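Side-chain contacts in possible prolidase (Bifidobacterium longum NCC2705, PDB 2P9B), which probably hydrolyses non-peptide carbon-nitrogen bonds, as a member of the metal-dependent amidohydrolase family with its TIM-barrel fold: residues Gly208-Ala213 with Lys320-Gly325; Asn75-Leu80 with Ile264-Val269; Ala167-His172 with Leu176-Ser181. All coordinates share one frame; numbering follows the deposited sequence.

Contact 1. Residues Gly208-Ala213 with Lys320-Gly325; sequences GGVTDA and KNVVGG
V210 and V322 meet methyl against methyl: V210 CG1 lies 4.0 Å from V322 CG1, the two short branches slanting past each other. V210 CG2 also touches V322 CG1, so that one methyl of the helix serves both branches of the loop valine. V210 CG1 reaches one residue further, to V323 CG2 at 4.1 Å. The other methyl of V322 has a different task. Its CG2 presses against the turn backbone, 3.6 Å from V210 O and 3.9 Å from D212 O. The first torsion of V322 (chi1 164°) makes this division possible, since it sets CG1 anti to the backbone N, against the V210 methyls, and leaves CG2 near the two carbonyl oxygens of the turn. A beta-branched residue suits such a place: its two methyls branch from one carbon, so one can meet a side chain while the other meets the backbone, with V210 and V322 CA atoms 5.8 Å apart. No hydrogen bond crosses; the contact is entirely van der Waals.

V210 is presented by a type I turn from G209 to D212, closed by the bond from D212 N to G209 O (3.0 Å). D212 ties the turn a second time, its OD2 accepting from G209 N at 2.7 Å through the anti lone pair. The same carboxylate explains G208, where a CB would run into OD2.

Further out, N318 on the helix donates from ND2 to T211 O. The turn lies between strand 202-205 of the parallel sheet and helix 226-238, as do the beta-alpha loops of a TIM barrel, and V210 also touches H266. L301 of helix 295-303 packs on V210, and L299 and T302 touch V323, so the loop valine meets both helix 295-303 and helix 313-335.

Contact 2. Residues Asn75-Leu80 with Ile264-Val269; sequences NAHTHL and IEHGSV
H77 and E265 face each other where each backbone turns a corner, their CA atoms 8.0 Å apart, too far for main-chain pairing, so side chains make the contact. The CB and CG of E265 pack obliquely against the imidazole of H77. CG comes within 3.1 Å of ND1, a tight approach that puts a carbon, not a polar partner, beside a buried nitrogen with no hydrogen-bond partner in the model. At chi2 (67°) the glutamate bends, carrying its carboxylate off to T263 OG1, R133 and K203, which satisfy both oxygens. H266 brings its CE1 to 3.9 Å from H77 CE1, neither ring lying over the other's face. N75 OD1 steadies the corner, accepting from H77 N at 3.0 Å in an Asx turn. H77 and H79 form a His-X-His pair that, with D345, faces one vacant point, consistent with an unfilled metal site of the amidohydrolase kind. With an alanine here the imidazole is gone, which would probably open a gap beside E265 CG and H266 CE1 and leave the possible metal point short of one ligand. The glutamate thus offers the ring its aliphatic part, while its charge is spent on other partners.

Contact 3. Residues Ala167-His172 with Leu176-Ser181; sequences AIPEGH and LIALTS
A167 and A178 form a parallel beta bridge, and two backbone hydrogen bonds carry it. A167 N donates to I177 O at 3.2 Å, and A167 O receives L179 N at 3.0 Å; both are nearly straight, at 165° and 167°. One residue thus grips both neighbours of its partner, the usual pattern of a parallel pair. P169 interrupts the ladder: the next donor in this pattern would be its backbone N, which carries no hydrogen.

Weaker CA-H...O contacts add to the seam. A178 CA points its hydrogen at A167 O, the carbonyl that already holds L179 N, and I168 CA does the same to L179 O at 3.5 Å. The ring of P169 also comes up to this oxygen, CD standing 3.7 Å away in place of an N-H.

Apolar packing completes the contact. P169 CD rests on A178 CB at 3.8 Å, and P169 CG meets T180 CG2 at the same distance, ring and threonine branch meeting at about a right angle. T180 keeps CG2 anti to its carbonyl carbon (chi1 62° for OG1), which leaves the methyl for the proline. A178 has just a methyl where P169 CD and CG come in. L176, whose CB points toward the other segment, brings CD2 to 4.4 Å from A167 CB.

In the fold, this is a two-stranded parallel sheet, strands 166-167 and 177-178, joined by an irregular loop. I177 extends the pairing to L165 and packs on A190 and N194 of helix 184-196. L179 turns its side chain to E186 and A190 of the same helix, whose E186 also accepts from T180 N, so the small sheet lies against the helix that follows it.

Contact 2 is the core of the set, its three touching residues all buried at the putative metal site, whereas contacts 1 and 3 lie farther out and are only partly buried. Their chemistry follows: imidazoles and a glutamate in contact 2, valine methyls in contact 1, backbone bonds around alanine and proline in contact 3. Segments 208-213 and 264-269 follow strands 202-205 and 263-264 of one parallel sheet, and V210 CG2 lies 3.7 Å from H266 CD2, so the apolar packing of contact 1 continues to H266 of contact 2. Contact 3 belongs to a separate two-stranded sheet, its centre about 20 Å from that of contact 1, and ties segments close in sequence; the others join distant ones.

Contact 1. Residues Gly208-Ala213 with Lys320-Gly325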
loop_
_atom_site.group_PDB
_atom_site.type_symbol
_atom_site.label_atom_id
_atom_site.label_comp_id
_atom_site.label_asym_id
_atom_site.label_seq_id
_atom_site.Cartn_x
_atom_site.Cartn_y
_atom_site.Cartn_z
ATOM N N GLY A 208 -19.994 -2.257 -4.016
ATOM C CA GLY A 208 -19.728 -3.680 -4.096
ATOM C C GLY A 208 -18.348 -3.847 -4.707
ATOM O O GLY A 208 -17.666 -2.852 -4.947
ATOM N N GLY A 209 -17.937 -5.081 -4.980
ATOM C CA GLY A 209 -16.615 -5.312 -5.545
ATOM C C GLY A 209 -16.484 -5.228 -7.058
ATOM O O GLY A 209 -17.422 -4.846 -7.758
ATOM N N VAL A 210 -15.306 -5.595 -7.556
ATOM C CA VAL A 210 -15.007 -5.568 -8.988
ATOM C C VAL A 210 -15.961 -6.410 -9.834
ATOM O O VAL A 210 -16.257 -6.061 -10.978
ATOM C CB VAL A 210 -13.562 -6.055 -9.262
ATOM C CG1 VAL A 210 -13.321 -6.177 -10.762
ATOM C CG2 VAL A 210 -12.561 -5.084 -8.652
ATOM N N THR A 211 -16.444 -7.517 -9.279
ATOM C CA THR A 211 -17.355 -8.391 -10.012
ATOM C C THR A 211 -18.816 -7.980 -9.862
ATOM O O THR A 211 -19.712 -8.677 -10.337
ATOM C CB THR A 211 -17.207 -9.854 -9.553
ATOM O OG1 THR A 211 -17.480 -9.945 -8.151
ATOM C CG2 THR A 211 -15.794 -10.355 -9.830
ATOM N N ASP A 212 -19.052 -6.844 -9.211
ATOM C CA ASP A 212 -20.407 -6.350 -9.013
ATOM C C ASP A 212 -20.729 -5.210 -9.972
ATOM O O ASP A 212 -19.836 -4.595 -10.553
ATOM C CB ASP A 212 -20.606 -5.865 -7.572
ATOM C CG ASP A 212 -20.553 -6.995 -6.559
ATOM O OD1 ASP A 212 -21.233 -8.021 -6.776
ATOM O OD2 ASP A 212 -19.842 -6.850 -5.543
ATOM N N ALA A 213 -22.016 -4.935 -10.131
ATOM C CA ALA A 213 -22.457 -3.868 -11.015
ATOM C C ALA A 213 -22.074 -2.518 -10.428
ATOM O O ALA A 213 -21.865 -2.391 -9.222
ATOM C CB ALA A 213 -23.962 -3.938 -11.206
ATOM N N LYS A 320 -15.051 -6.377 -16.369
ATOM C CA LYS A 320 -14.529 -5.616 -17.497
ATOM C C LYS A 320 -14.948 -4.151 -17.392
ATOM O O LYS A 320 -14.144 -3.255 -17.638
ATOM C CB LYS A 320 -15.023 -6.203 -18.832
ATOM C CG LYS A 320 -14.522 -7.613 -19.131
ATOM C CD LYS A 320 -15.052 -8.117 -20.474
ATOM C CE LYS A 320 -14.524 -9.509 -20.798
ATOM N NZ LYS A 320 -13.035 -9.533 -20.870
ATOM N N ASN A 321 -16.197 -3.899 -17.010
ATOM C CA ASN A 321 -16.657 -2.517 -16.899
ATOM C C ASN A 321 -15.965 -1.784 -15.752
ATOM O O ASN A 321 -15.558 -0.636 -15.900
ATOM C CB ASN A 321 -18.177 -2.459 -16.727
ATOM C CG ASN A 321 -18.914 -3.074 -17.905
ATOM O OD1 ASN A 321 -18.371 -3.178 -19.006
ATOM N ND2 ASN A 321 -20.157 -3.470 -17.683
ATOM N N VAL A 322 -15.823 -2.449 -14.614
ATOM C CA VAL A 322 -15.160 -1.839 -13.466
ATOM C C VAL A 322 -13.671 -1.604 -13.715
ATOM O O VAL A 322 -13.146 -0.534 -13.401
ATOM C CB VAL A 322 -15.309 -2.712 -12.204
ATOM C CG1 VAL A 322 -14.288 -2.282 -11.138
ATOM C CG2 VAL A 322 -16.720 -2.592 -11.659
ATOM N N VAL A 323 -12.986 -2.608 -14.259
ATOM C CA VAL A 323 -11.555 -2.488 -14.522
ATOM C C VAL A 323 -11.266 -1.401 -15.549
ATOM O O VAL A 323 -10.247 -0.718 -15.467
ATOM C CB VAL A 323 -10.955 -3.831 -15.005
ATOM C CG1 VAL A 323 -9.495 -3.641 -15.406
ATOM C CG2 VAL A 323 -11.044 -4.859 -13.887
ATOM N N GLY A 324 -12.166 -1.243 -16.518
ATOM C CA GLY A 324 -11.981 -0.213 -17.519
ATOM C C GLY A 324 -12.020 1.151 -16.854
ATOM O O GLY A 324 -11.254 2.052 -17.199
ATOM N N GLY A 325 -12.927 1.300 -15.895
ATOM C CA GLY A 325 -13.044 2.552 -15.171
ATOM C C GLY A 325 -11.844 2.787 -14.269
ATOM O O GLY A 325 -11.385 3.917 -14.125
#

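Contact 2. Residues Asn75-Leu80 with Ile264-Val269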
loop_
_atom_site.group_PDB
_atom_site.type_symbol
_atom_site.label_atom_id
_atom_site.label_comp_id
_atom_site.label_asym_id
_atom_site.label_seq_id
_atom_site.Cartn_x
_atom_site.Cartn_y
_atom_site.Cartn_z
ATOM N N ASN A 75 2.976 -0.631 0.620
ATOM C CA ASN A 75 1.759 -1.130 -0.018
ATOM C C ASN A 75 0.587 -0.579 0.785
ATOM O O ASN A 75 0.387 -0.951 1.937
ATOM C CB ASN A 75 1.720 -2.662 -0.021
ATOM C CG ASN A 75 0.609 -3.206 -0.905
ATOM O OD1 ASN A 75 -0.484 -2.646 -0.949
ATOM N ND2 ASN A 75 0.887 -4.296 -1.612
ATOM N N ALA A 76 -0.184 0.320 0.180
ATOM C CA ALA A 76 -1.299 0.954 0.883
ATOM C C ALA A 76 -2.598 0.168 0.952
ATOM O O ALA A 76 -3.594 0.662 1.484
ATOM C CB ALA A 76 -1.570 2.329 0.274
ATOM N N HIS A 77 -2.607 -1.050 0.425
ATOM C CA HIS A 77 -3.834 -1.833 0.460
ATOM C C HIS A 77 -3.527 -3.324 0.542
ATOM O O HIS A 77 -3.282 -3.972 -0.470
ATOM C CB HIS A 77 -4.676 -1.520 -0.783
ATOM C CG HIS A 77 -6.065 -2.071 -0.726
ATOM N ND1 HIS A 77 -7.104 -1.548 -1.466
ATOM C CD2 HIS A 77 -6.589 -3.099 -0.017
ATOM C CE1 HIS A 77 -8.207 -2.228 -1.213
ATOM N NE2 HIS A 77 -7.923 -3.174 -0.338
ATOM N N THR A 78 -3.542 -3.853 1.762
ATOM C CA THR A 78 -3.246 -5.262 1.994
ATOM C C THR A 78 -4.244 -5.939 2.934
ATOM O O THR A 78 -5.082 -5.282 3.551
ATOM C CB THR A 78 -1.835 -5.431 2.614
ATOM O OG1 THR A 78 -1.793 -4.791 3.902
ATOM C CG2 THR A 78 -0.774 -4.786 1.714
ATOM N N HIS A 79 -4.144 -7.263 3.006
ATOM C CA HIS A 79 -4.942 -8.108 3.895
ATOM C C HIS A 79 -3.930 -9.147 4.355
ATOM O O HIS A 79 -3.132 -9.616 3.549
ATOM C CB HIS A 79 -6.079 -8.811 3.145
ATOM C CG HIS A 79 -7.122 -7.880 2.612
ATOM N ND1 HIS A 79 -8.061 -7.272 3.419
ATOM C CD2 HIS A 79 -7.356 -7.431 1.357
ATOM C CE1 HIS A 79 -8.829 -6.489 2.682
ATOM N NE2 HIS A 79 -8.422 -6.567 1.428
ATOM N N LEU A 80 -3.951 -9.515 5.631
ATOM C CA LEU A 80 -2.992 -10.496 6.115
ATOM C C LEU A 80 -3.595 -11.886 6.300
ATOM O O LEU A 80 -3.076 -12.712 7.052
ATOM C CB LEU A 80 -2.340 -9.993 7.409
ATOM C CG LEU A 80 -1.565 -8.669 7.253
ATOM C CD1 LEU A 80 -0.925 -8.292 8.582
ATOM C CD2 LEU A 80 -0.499 -8.795 6.169
ATOM N N ILE A 264 -9.296 6.680 -1.912
ATOM C CA ILE A 264 -10.282 5.942 -2.685
ATOM C C ILE A 264 -9.546 4.725 -3.240
ATOM O O ILE A 264 -8.510 4.879 -3.887
ATOM C CB ILE A 264 -10.806 6.770 -3.876
ATOM C CG1 ILE A 264 -11.523 8.029 -3.371
ATOM C CG2 ILE A 264 -11.726 5.909 -4.745
ATOM C CD1 ILE A 264 -12.781 7.762 -2.561
ATOM N N GLU A 265 -10.065 3.529 -2.966
ATOM C CA GLU A 265 -9.456 2.301 -3.469
ATOM C C GLU A 265 -10.221 1.821 -4.694
ATOM O O GLU A 265 -11.451 1.791 -4.691
ATOM C CB GLU A 265 -9.458 1.189 -2.417
ATOM C CG GLU A 265 -8.331 1.290 -1.403
ATOM C CD GLU A 265 -8.464 2.498 -0.518
ATOM O OE1 GLU A 265 -9.552 2.665 0.075
ATOM O OE2 GLU A 265 -7.490 3.271 -0.409
ATOM N N HIS A 266 -9.466 1.436 -5.721
ATOM C CA HIS A 266 -9.991 0.969 -7.005
ATOM C C HIS A 266 -10.375 2.194 -7.829
ATOM O O HIS A 266 -9.651 2.590 -8.739
ATOM C CB HIS A 266 -11.198 0.044 -6.810
ATOM C CG HIS A 266 -10.860 -1.264 -6.163
ATOM N ND1 HIS A 266 -10.413 -1.360 -4.862
ATOM C CD2 HIS A 266 -10.902 -2.530 -6.639
ATOM C CE1 HIS A 266 -10.196 -2.629 -4.565
ATOM N NE2 HIS A 266 -10.484 -3.360 -5.626
ATOM N N GLY A 267 -11.509 2.799 -7.503
ATOM C CA GLY A 267 -11.919 3.991 -8.223
ATOM C C GLY A 267 -12.741 3.742 -9.469
ATOM O O GLY A 267 -13.149 2.616 -9.748
ATOM N N SER A 268 -12.970 4.805 -10.228
ATOM C CA SER A 268 -13.771 4.724 -11.441
ATOM C C SER A 268 -13.341 5.820 -12.394
ATOM O O SER A 268 -12.413 6.569 -12.107
ATOM C CB SER A 268 -15.239 4.942 -11.092
ATOM O OG SER A 268 -15.434 6.263 -10.607
ATOM N N VAL A 269 -14.028 5.919 -13.527
ATOM C CA VAL A 269 -13.717 6.969 -14.479
ATOM C C VAL A 269 -14.077 8.279 -13.773
ATOM O O VAL A 269 -15.018 8.325 -12.975
ATOM C CB VAL A 269 -14.536 6.800 -15.780
ATOM C CG1 VAL A 269 -16.021 6.825 -15.470
ATOM C CG2 VAL A 269 -14.164 7.898 -16.771
#

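Contact 3. Residues Ala167-His172 with Leu176-Ser181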
loop_
_atom_site.group_PDB
_atom_site.type_symbol
_atom_site.label_atom_id
_atom_site.label_comp_id
_atom_site.label_asym_id
_atom_site.label_seq_id
_atom_site.Cartn_x
_atom_site.Cartn_y
_atom_site.Cartn_z
ATOM N N ALA A 167 -19.200 -2.162 6.403
ATOM C CA ALA A 167 -19.998 -2.229 5.190
ATOM C C ALA A 167 -21.371 -2.815 5.428
ATOM O O ALA A 167 -21.657 -3.370 6.488
ATOM C CB ALA A 167 -19.277 -3.065 4.150
ATOM N N ILE A 168 -22.219 -2.676 4.420
ATOM C CA ILE A 168 -23.557 -3.238 4.471
ATOM C C ILE A 168 -23.317 -4.697 4.097
ATOM O O ILE A 168 -22.721 -4.981 3.060
ATOM C CB ILE A 168 -24.467 -2.566 3.433
ATOM C CG1 ILE A 168 -24.523 -1.060 3.707
ATOM C CG2 ILE A 168 -25.859 -3.182 3.480
ATOM C CD1 ILE A 168 -25.361 -0.275 2.722
ATOM N N PRO A 169 -23.749 -5.642 4.949
ATOM C CA PRO A 169 -23.541 -7.060 4.645
ATOM C C PRO A 169 -24.130 -7.481 3.301
ATOM O O PRO A 169 -25.188 -6.997 2.896
ATOM C CB PRO A 169 -24.186 -7.772 5.839
ATOM C CG PRO A 169 -25.226 -6.800 6.312
ATOM C CD PRO A 169 -24.520 -5.471 6.194
ATOM N N GLU A 170 -23.431 -8.379 2.614
ATOM C CA GLU A 170 -23.866 -8.857 1.309
ATOM C C GLU A 170 -24.069 -10.372 1.286
ATOM O O GLU A 170 -24.412 -10.940 0.250
ATOM C CB GLU A 170 -22.847 -8.449 0.241
ATOM C CG GLU A 170 -22.591 -6.943 0.160
ATOM C CD GLU A 170 -23.761 -6.161 -0.420
ATOM O OE1 GLU A 170 -24.889 -6.283 0.106
ATOM O OE2 GLU A 170 -23.550 -5.413 -1.403
ATOM N N GLY A 171 -23.845 -11.020 2.426
ATOM C CA GLY A 171 -24.035 -12.459 2.521
ATOM C C GLY A 171 -22.965 -13.349 1.914
ATOM O O GLY A 171 -23.257 -14.469 1.488
ATOM N N HIS A 172 -21.724 -12.873 1.876
ATOM C CA HIS A 172 -20.632 -13.663 1.314
ATOM C C HIS A 172 -19.744 -14.280 2.391
ATOM O O HIS A 172 -18.699 -14.852 2.091
ATOM C CB HIS A 172 -19.779 -12.801 0.383
ATOM C CG HIS A 172 -20.532 -12.253 -0.787
ATOM N ND1 HIS A 172 -21.225 -13.058 -1.666
ATOM C CD2 HIS A 172 -20.711 -10.982 -1.219
ATOM C CE1 HIS A 172 -21.798 -12.306 -2.588
ATOM N NE2 HIS A 172 -21.503 -11.043 -2.340
ATOM N N LEU A 176 -16.477 -8.441 8.721
ATOM C CA LEU A 176 -16.735 -7.009 8.688
ATOM C C LEU A 176 -17.643 -6.570 9.821
ATOM O O LEU A 176 -18.225 -7.398 10.520
ATOM C CB LEU A 176 -17.367 -6.627 7.342
ATOM C CG LEU A 176 -18.627 -7.375 6.880
ATOM C CD1 LEU A 176 -19.844 -6.822 7.593
ATOM C CD2 LEU A 176 -18.797 -7.217 5.374
ATOM N N ILE A 177 -17.725 -5.260 10.024
ATOM C CA ILE A 177 -18.614 -4.705 11.029
ATOM C C ILE A 177 -19.803 -4.324 10.161
ATOM O O ILE A 177 -19.713 -3.431 9.320
ATOM C CB ILE A 177 -18.015 -3.460 11.708
ATOM C CG1 ILE A 177 -16.789 -3.863 12.534
ATOM C CG2 ILE A 177 -19.048 -2.823 12.622
ATOM C CD1 ILE A 177 -16.078 -2.700 13.182
ATOM N N ALA A 178 -20.905 -5.038 10.351
ATOM C CA ALA A 178 -22.102 -4.832 9.556
ATOM C C ALA A 178 -22.933 -3.616 9.935
ATOM O O ALA A 178 -23.323 -3.447 11.090
ATOM C CB ALA A 178 -22.972 -6.088 9.612
ATOM N N LEU A 179 -23.190 -2.769 8.944
ATOM C CA LEU A 179 -24.014 -1.587 9.130
ATOM C C LEU A 179 -25.324 -1.966 8.447
ATOM O O LEU A 179 -25.389 -2.069 7.221
ATOM C CB LEU A 179 -23.377 -0.372 8.450
ATOM C CG LEU A 179 -21.990 0.018 8.969
ATOM C CD1 LEU A 179 -21.486 1.248 8.225
ATOM C CD2 LEU A 179 -22.062 0.292 10.463
ATOM N N THR A 180 -26.363 -2.186 9.246
ATOM C CA THR A 180 -27.649 -2.609 8.711
ATOM C C THR A 180 -28.798 -1.626 8.882
ATOM O O THR A 180 -29.842 -1.790 8.250
ATOM C CB THR A 180 -28.080 -3.929 9.355
ATOM O OG1 THR A 180 -28.246 -3.731 10.764
ATOM C CG2 THR A 180 -27.035 -5.010 9.113
ATOM N N SER A 181 -28.622 -0.617 9.728
ATOM C CA SER A 181 -29.689 0.354 9.962
ATOM C C SER A 181 -29.661 1.517 8.980
ATOM O O SER A 181 -30.684 2.160 8.745
ATOM C CB SER A 181 -29.613 0.893 11.389
ATOM O OG SER A 181 -28.527 1.789 11.536
#